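Local coordinates for putative iron-uptake ABC transport system,periplasmic iron-binding protein (Campylobacter jejuni, PDB 3E13) that binds ferric iron in the periplasm and probably hands it to an ABC transporter for uptake into the cell, at residues Glu159-Ala164 / Val309-Glu314; Lys131-Met136 / Ala191-Met196; Lys79-Phe84 / Phe253-Leu258. One frame throughout, in Å; residues are numbered along the deposited sequence.

In the fold
Contacts 1 and 2 lie on one side of the chain's centre and contact 3 on the other, its nearest atoms about 20 Å from those of contact 2. All three are mostly buried with a polar margin: a long salt bridge in contact 1, nearby opposite charges in contact 2, a bridging water in contact 3. Contact 1 joins two helices through alanine, isoleucine and two aromatic rings. Contact 2 pairs two parallel strands through backbone hydrogen bonds. Contact 3 is again helix on helix, with leucine packing. Contacts 1 and 2 touch where Tyr312 meets Met136, and both come near the iron ligand Tyr143. Contact 3 is away from the iron site.

Contact 1: Glu159-Ala164 / Val309-Glu314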
# COMPACT_ATOMS: atom_id res chain seq x y z
N GLU A 159 -16.96 16.21 0.15
CA GLU A 159 -16.39 15.75 -1.11
C GLU A 159 -16.11 14.25 -1.04
O GLU A 159 -16.40 13.55 -1.95
CB GLU A 159 -15.09 16.47 -1.41
CG GLU A 159 -14.25 15.92 -2.56
CD GLU A 159 -14.97 15.86 -3.90
OE1 GLU A 159 -14.65 14.93 -4.69
OE2 GLU A 159 -15.88 16.69 -4.12
N ALA A 160 -15.57 13.78 0.08
CA ALA A 160 -15.32 12.33 0.26
C ALA A 160 -16.56 11.48 0.06
O ALA A 160 -16.49 10.46 -0.63
CB ALA A 160 -14.69 12.03 1.63
N LYS A 161 -17.69 11.88 0.63
CA LYS A 161 -18.90 11.07 0.52
C LYS A 161 -19.39 11.13 -0.90
O LYS A 161 -19.79 10.12 -1.46
CB LYS A 161 -19.98 11.56 1.47
CG LYS A 161 -21.19 10.67 1.47
CD LYS A 161 -22.18 11.13 2.52
CE LYS A 161 -23.47 10.36 2.37
NZ LYS A 161 -24.49 10.84 3.36
N ALA A 162 -19.39 12.31 -1.52
CA ALA A 162 -19.81 12.42 -2.90
C ALA A 162 -18.93 11.57 -3.85
O ALA A 162 -19.44 10.95 -4.79
CB ALA A 162 -19.82 13.84 -3.31
N TRP A 163 -17.63 11.57 -3.58
CA TRP A 163 -16.69 10.75 -4.33
C TRP A 163 -16.98 9.28 -4.20
O TRP A 163 -17.09 8.59 -5.22
CB TRP A 163 -15.27 11.03 -3.88
CG TRP A 163 -14.25 10.28 -4.66
CD1 TRP A 163 -13.70 10.63 -5.88
CD2 TRP A 163 -13.62 9.08 -4.27
NE1 TRP A 163 -12.77 9.70 -6.27
CE2 TRP A 163 -12.70 8.73 -5.30
CE3 TRP A 163 -13.76 8.22 -3.17
CZ2 TRP A 163 -11.90 7.58 -5.22
CZ3 TRP A 163 -12.98 7.08 -3.12
CH2 TRP A 163 -12.08 6.77 -4.12
N ALA A 164 -17.17 8.82 -2.98
CA ALA A 164 -17.44 7.41 -2.71
C ALA A 164 -18.73 6.95 -3.41
O ALA A 164 -18.76 5.90 -4.04
CB ALA A 164 -17.49 7.14 -1.22
N VAL A 309 -14.10 4.63 6.73
CA VAL A 309 -14.87 3.40 6.86
C VAL A 309 -16.38 3.70 6.87
O VAL A 309 -17.16 3.09 6.15
CB VAL A 309 -14.42 2.60 8.13
CG1 VAL A 309 -15.42 1.46 8.44
CG2 VAL A 309 -13.02 2.10 7.95
N LYS A 310 -16.77 4.67 7.69
CA LYS A 310 -18.18 5.02 7.84
C LYS A 310 -18.76 5.56 6.54
O LYS A 310 -19.88 5.25 6.19
CB LYS A 310 -18.35 6.00 8.98
CG LYS A 310 -18.31 5.31 10.32
CD LYS A 310 -18.13 6.30 11.41
CE LYS A 310 -18.28 5.64 12.78
NZ LYS A 310 -17.98 6.56 13.89
N ILE A 311 -18.00 6.37 5.82
CA ILE A 311 -18.47 6.86 4.56
C ILE A 311 -18.67 5.79 3.53
O ILE A 311 -19.72 5.76 2.86
CB ILE A 311 -17.54 7.97 4.04
CG1 ILE A 311 -17.66 9.20 4.93
CG2 ILE A 311 -17.82 8.33 2.54
CD1 ILE A 311 -16.73 10.37 4.48
N TYR A 312 -17.72 4.86 3.38
CA TYR A 312 -17.92 3.82 2.42
C TYR A 312 -19.17 2.99 2.82
O TYR A 312 -19.93 2.59 1.93
CB TYR A 312 -16.71 2.90 2.39
CG TYR A 312 -15.57 3.31 1.47
CD1 TYR A 312 -14.24 3.21 1.90
CD2 TYR A 312 -15.80 3.68 0.16
CE1 TYR A 312 -13.18 3.51 1.02
CE2 TYR A 312 -14.72 4.00 -0.70
CZ TYR A 312 -13.44 3.90 -0.27
OH TYR A 312 -12.40 4.17 -1.15
N ASP A 313 -19.32 2.71 4.11
CA ASP A 313 -20.43 1.88 4.62
C ASP A 313 -21.76 2.60 4.28
O ASP A 313 -22.71 1.97 3.83
CB ASP A 313 -20.34 1.65 6.15
CG ASP A 313 -19.31 0.61 6.61
OD1 ASP A 313 -18.62 -0.07 5.80
OD2 ASP A 313 -19.11 0.40 7.85
N GLU A 314 -21.79 3.93 4.47
CA GLU A 314 -22.98 4.78 4.30
C GLU A 314 -23.48 4.84 2.88
O GLU A 314 -24.69 4.83 2.67
CB GLU A 314 -22.71 6.23 4.71
CG GLU A 314 -22.53 6.50 6.18
CD GLU A 314 -21.98 7.89 6.48
OE1 GLU A 314 -22.13 8.84 5.66
OE2 GLU A 314 -21.36 8.04 7.56
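Ile311 carries CG2 anti to its backbone N and CG1 anti to its carbonyl carbon (chi1 -68°), and this fork faces helix 157-170. The CG2 branch lies against the backbone of Lys161, 3.6 Å from its CA. It also reaches Ala164, with CG2 to CB at 4.0 Å. The other branch continues to CD1, which meets Ala160 CB at 3.9 Å. Two small alanines, one turn apart, thus receive the two branches of one isoleucine. The segment axes come within 9.3 Å and cross at -42°.

On the inner side, Trp163 has CG anti to its backbone N (chi1 -177°), which sets the indole beside Tyr312. The Tyr312 hydroxyl approaches the edge of the indole in its plane, with OH 3.6 Å from Trp163 CZ3. The hydroxyl meets a ring carbon here; its own hydrogen bond is with Ser144 O, and Trp163 NE1 bonds Tyr122 O. Ala164 CB also touches the Tyr312 ring obliquely. On the outer side, the extended Lys161 chain meets Glu314 at about a right angle. Its NZ is 3.9 Å from Glu314 OE1, a long salt bridge at the exposed margin.

Helix 142-155, which carries the iron ligand Tyr143, packs against both helices. Its Leu148 touches both Trp163 and Tyr312, its Ile151 packs on Trp163, and its Ile152 meets Ala160. Tyr312 also touches Met136 of contact 2. The C-terminal helix 305-315 is therefore packed on helices 157-170 and 142-155 together.

Contact 2: Lys131-Met136 / Ala191-Met196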
# COMPACT_ATOMS: atom_id res chain seq x y z
N LYS A 131 -19.51 6.67 -15.91
CA LYS A 131 -20.36 5.58 -15.42
C LYS A 131 -20.15 4.31 -16.24
O LYS A 131 -20.19 4.35 -17.49
CB LYS A 131 -21.85 5.98 -15.45
CG LYS A 131 -22.74 4.96 -14.77
CD LYS A 131 -24.15 5.47 -14.52
CE LYS A 131 -25.07 4.35 -13.98
NZ LYS A 131 -26.41 4.84 -13.41
N GLY A 132 -19.89 3.21 -15.54
CA GLY A 132 -19.67 1.90 -16.12
C GLY A 132 -18.27 1.67 -16.65
O GLY A 132 -18.00 0.64 -17.26
N GLU A 133 -17.39 2.63 -16.40
CA GLU A 133 -16.07 2.62 -17.03
C GLU A 133 -14.91 2.45 -16.04
O GLU A 133 -13.76 2.32 -16.48
CB GLU A 133 -15.85 3.91 -17.83
CG GLU A 133 -16.76 4.05 -19.06
CD GLU A 133 -16.51 5.34 -19.84
OE1 GLU A 133 -17.07 5.55 -20.95
OE2 GLU A 133 -15.71 6.16 -19.35
N ILE A 134 -15.23 2.38 -14.76
CA ILE A 134 -14.21 2.33 -13.69
C ILE A 134 -14.26 0.98 -13.00
O ILE A 134 -15.33 0.44 -12.79
CB ILE A 134 -14.51 3.41 -12.64
CG1 ILE A 134 -14.72 4.78 -13.29
CG2 ILE A 134 -13.41 3.46 -11.57
CD1 ILE A 134 -13.60 5.25 -14.00
N VAL A 135 -13.10 0.45 -12.58
CA VAL A 135 -13.06 -0.67 -11.64
C VAL A 135 -12.15 -0.34 -10.45
O VAL A 135 -11.11 0.31 -10.60
CB VAL A 135 -12.62 -2.02 -12.31
CG1 VAL A 135 -13.74 -2.55 -13.22
CG2 VAL A 135 -11.36 -1.85 -13.14
N MET A 136 -12.55 -0.82 -9.28
CA MET A 136 -11.81 -0.65 -8.06
C MET A 136 -12.16 -1.82 -7.18
O MET A 136 -13.30 -2.29 -7.20
CB MET A 136 -12.18 0.66 -7.36
CG MET A 136 -11.28 0.97 -6.16
SD MET A 136 -11.61 2.61 -5.45
CE MET A 136 -12.80 2.20 -4.22
N ALA A 191 -13.43 -2.61 -18.67
CA ALA A 191 -13.50 -1.30 -18.05
C ALA A 191 -12.39 -0.47 -18.65
O ALA A 191 -11.39 -1.03 -19.15
CB ALA A 191 -13.29 -1.43 -16.54
N LYS A 192 -12.55 0.83 -18.65
CA LYS A 192 -11.51 1.69 -19.19
C LYS A 192 -10.42 2.11 -18.19
O LYS A 192 -9.28 2.34 -18.60
CB LYS A 192 -12.10 2.94 -19.76
CG LYS A 192 -13.04 2.68 -20.98
CD LYS A 192 -13.57 4.00 -21.51
CE LYS A 192 -14.84 3.86 -22.33
NZ LYS A 192 -14.53 3.57 -23.73
N PHE A 193 -10.76 2.18 -16.92
CA PHE A 193 -9.84 2.73 -15.91
C PHE A 193 -9.90 1.85 -14.68
O PHE A 193 -10.98 1.51 -14.21
CB PHE A 193 -10.24 4.15 -15.51
CG PHE A 193 -10.21 5.15 -16.67
CD1 PHE A 193 -9.03 5.62 -17.15
CD2 PHE A 193 -11.39 5.61 -17.23
CE1 PHE A 193 -9.01 6.54 -18.18
CE2 PHE A 193 -11.38 6.53 -18.25
CZ PHE A 193 -10.19 6.98 -18.75
N ALA A 194 -8.72 1.52 -14.14
CA ALA A 194 -8.59 0.80 -12.91
C ALA A 194 -7.84 1.63 -11.88
O ALA A 194 -6.78 2.17 -12.19
CB ALA A 194 -7.84 -0.46 -13.14
N VAL A 195 -8.35 1.64 -10.66
CA VAL A 195 -7.60 2.19 -9.52
C VAL A 195 -6.66 1.11 -9.01
O VAL A 195 -7.11 0.01 -8.64
CB VAL A 195 -8.56 2.68 -8.43
CG1 VAL A 195 -7.77 3.23 -7.27
CG2 VAL A 195 -9.56 3.74 -9.00
N MET A 196 -5.35 1.37 -9.04
CA MET A 196 -4.37 0.38 -8.64
C MET A 196 -3.00 0.97 -8.25
O MET A 196 -2.66 2.07 -8.66
CB MET A 196 -4.17 -0.68 -9.75
CG MET A 196 -3.58 -0.13 -11.06
SD MET A 196 -3.34 -1.36 -12.37
CE MET A 196 -2.27 -2.46 -11.56
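Glu133 O accepts two backbone N-H groups, from Lys192 and Phe193. The bond from Phe193 N is 3.0 Å and nearly in line with the carbonyl. Lys192 N, at 2.9 Å, approaches tilted 29° from the carbonyl plane and makes a more bent bond. Beyond this fork the pairing is regular and parallel. Val135 N donates to Phe193 O at 2.9 Å, and Val135 O accepts from Val195 N at 3.1 Å. Val135 is thus held through both of its backbone polar groups. Ile134 has a backbone hydrogen bond with Ala172, and Ala194 has one with Ala107.

The side chains pack on both faces. Ile134 CD1 rests 3.8 Å from Phe193 CB and obliquely beside its ring. On the other face, Val135 CG1 presses on Ala191 CB at 3.5 Å, while CG2 touches Ala194 CB. At the exposed end, Glu133 and Lys192 pass at a slant, with Glu133 OE1 3.1 Å from Lys192 CE. OE1 and NZ stay 4.3 Å apart, too far for a salt bridge.

The chain between these parallel strands is mostly helical, a beta-alpha-beta crossover of the solute-binding fold. Strand 193-197 lies between strand 134-135 and the long strand 97-109, with which it is antiparallel. Helix 179-188 covers the Val135 and Ala194 face through Gln182, Gln185 and Val186. Met119 packs on Ile134 and Phe193 on the opposite face.

Contact 3: Lys79-Phe84 / Phe253-Leu258; sequences KYLEEF and FMEFML
Leu81 sets its CD2 methyl against helix 247-257, 3.6 Å from Met254 O. Its CG, anti to the carbonyl carbon (chi1 -62°), brings the methyls near that helix. CD2 also meets Leu258 CD2 at 4.2 Å, and the CD1 methyl faces Met254 CE. This is the buried half of the contact, made largely of apolar side chains. Phe97 of strand 97-109 touches both Leu81 and Met254, and Ile99 of that strand packs on Leu258. The two helix segments run roughly parallel here, with a 26° angle between them.

The other half is more open and more polar. Tyr80 lies beside Glu255 and Leu258. Its CE1 lies 3.4 Å from Glu255 O, and CE1 also packs on Leu258 CB. Leu258 O sits near the ring plane, at the edge, and is bonded to Arg276 NH1. The second ring of this side, Phe84, sets CD1 over the centre of one face of Tyr80. Glu255 crosses Tyr80 obliquely, its carboxylate plane turned 44° from the ring.

A water links the two segments at this margin. It accepts from Tyr80 N at 3.1 Å and donates to Glu255 OE2 at 2.9 Å. Glu255 OE2 also bonds Ser78 OG, whose hydroxyl oxygen takes the N-H of Leu81. The carboxylate would probably help hold the start of helix 79-84, through the water at Tyr80 N and through Ser78. The direct contacts are packing, partly against backbone carbonyls, and the polar link between the segments goes through water.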
# COMPACT_ATOMS: atom_id res chain seq x y z
N LYS A 79 19.02 4.29 15.86
CA LYS A 79 19.75 5.27 15.05
C LYS A 79 19.74 4.92 13.57
O LYS A 79 19.76 5.83 12.69
CB LYS A 79 21.19 5.43 15.50
CG LYS A 79 21.41 6.14 16.82
CD LYS A 79 22.86 6.29 17.14
CE LYS A 79 23.11 7.22 18.32
NZ LYS A 79 24.61 7.35 18.57
N TYR A 80 19.73 3.63 13.29
CA TYR A 80 19.75 3.12 11.94
C TYR A 80 18.45 3.54 11.22
O TYR A 80 18.50 4.14 10.13
CB TYR A 80 19.94 1.61 11.89
CG TYR A 80 20.29 1.12 10.52
CD1 TYR A 80 19.30 0.64 9.64
CD2 TYR A 80 21.60 1.19 10.03
CE1 TYR A 80 19.59 0.26 8.37
CE2 TYR A 80 21.88 0.76 8.77
CZ TYR A 80 20.89 0.35 7.91
OH TYR A 80 21.17 -0.10 6.66
N LEU A 81 17.30 3.25 11.84
CA LEU A 81 16.03 3.61 11.22
C LEU A 81 15.88 5.13 11.06
O LEU A 81 15.32 5.61 10.06
CB LEU A 81 14.85 3.03 12.04
CG LEU A 81 14.74 1.53 12.17
CD1 LEU A 81 13.55 1.17 13.06
CD2 LEU A 81 14.54 0.83 10.77
N GLU A 82 16.36 5.91 12.04
CA GLU A 82 16.16 7.33 12.02
C GLU A 82 17.11 7.95 10.99
O GLU A 82 16.80 8.98 10.42
CB GLU A 82 16.34 7.94 13.43
CG GLU A 82 15.23 7.44 14.35
CD GLU A 82 15.39 7.83 15.78
OE1 GLU A 82 14.50 7.46 16.54
OE2 GLU A 82 16.36 8.52 16.13
N GLU A 83 18.22 7.32 10.73
CA GLU A 83 19.16 7.90 9.74
C GLU A 83 18.65 7.71 8.33
O GLU A 83 18.82 8.59 7.44
CB GLU A 83 20.53 7.28 9.88
CG GLU A 83 21.53 7.87 8.86
CD GLU A 83 22.95 7.84 9.31
OE1 GLU A 83 23.19 8.00 10.53
OE2 GLU A 83 23.82 7.60 8.44
N PHE A 84 18.03 6.59 8.09
CA PHE A 84 17.69 6.24 6.73
C PHE A 84 16.22 6.42 6.36
O PHE A 84 15.89 6.42 5.18
CB PHE A 84 18.21 4.84 6.40
CG PHE A 84 19.70 4.76 6.37
CD1 PHE A 84 20.41 3.98 7.27
CD2 PHE A 84 20.41 5.53 5.47
CE1 PHE A 84 21.79 3.97 7.28
CE2 PHE A 84 21.75 5.49 5.45
CZ PHE A 84 22.46 4.73 6.36
N PHE A 253 15.47 -7.12 12.72
CA PHE A 253 14.69 -7.32 11.51
C PHE A 253 14.24 -5.99 10.91
O PHE A 253 14.28 -5.83 9.68
CB PHE A 253 13.46 -8.26 11.75
CG PHE A 253 12.79 -8.62 10.50
CD1 PHE A 253 13.26 -9.65 9.70
CD2 PHE A 253 11.69 -7.90 10.06
CE1 PHE A 253 12.65 -9.95 8.47
CE2 PHE A 253 11.08 -8.20 8.86
CZ PHE A 253 11.56 -9.22 8.08
N MET A 254 13.76 -5.07 11.75
CA MET A 254 13.29 -3.77 11.31
C MET A 254 14.47 -3.04 10.60
O MET A 254 14.30 -2.52 9.48
CB MET A 254 12.75 -3.00 12.51
CG MET A 254 11.44 -3.57 13.02
SD MET A 254 10.97 -2.93 14.61
CE MET A 254 10.35 -1.33 14.17
N GLU A 255 15.65 -3.08 11.22
CA GLU A 255 16.83 -2.45 10.62
C GLU A 255 17.23 -3.14 9.32
O GLU A 255 17.59 -2.46 8.34
CB GLU A 255 17.99 -2.40 11.62
CG GLU A 255 17.70 -1.47 12.78
CD GLU A 255 18.77 -1.41 13.84
OE1 GLU A 255 19.79 -2.20 13.77
OE2 GLU A 255 18.67 -0.53 14.72
N PHE A 256 17.15 -4.45 9.29
CA PHE A 256 17.48 -5.22 8.11
C PHE A 256 16.59 -4.81 6.91
O PHE A 256 17.04 -4.74 5.77
CB PHE A 256 17.32 -6.71 8.45
CG PHE A 256 17.73 -7.65 7.36
CD1 PHE A 256 19.07 -7.84 7.06
CD2 PHE A 256 16.78 -8.36 6.64
CE1 PHE A 256 19.47 -8.75 6.07
CE2 PHE A 256 17.19 -9.27 5.63
CZ PHE A 256 18.53 -9.43 5.36
N MET A 257 15.32 -4.50 7.18
CA MET A 257 14.41 -4.08 6.10
C MET A 257 14.83 -2.76 5.46
O MET A 257 14.47 -2.51 4.32
CB MET A 257 12.99 -3.95 6.61
CG MET A 257 12.29 -5.28 6.98
SD MET A 257 12.36 -6.52 5.73
CE MET A 257 11.53 -5.70 4.43
N LEU A 258 15.61 -1.94 6.16
CA LEU A 258 16.12 -0.67 5.59
C LEU A 258 17.55 -0.79 5.11
O LEU A 258 18.16 0.22 4.77
CB LEU A 258 15.95 0.49 6.59
CG LEU A 258 14.65 1.29 6.54
CD1 LEU A 258 14.53 2.09 5.26
CD2 LEU A 258 13.46 0.36 6.76
O HOH W 1 20.77 1.44 15.27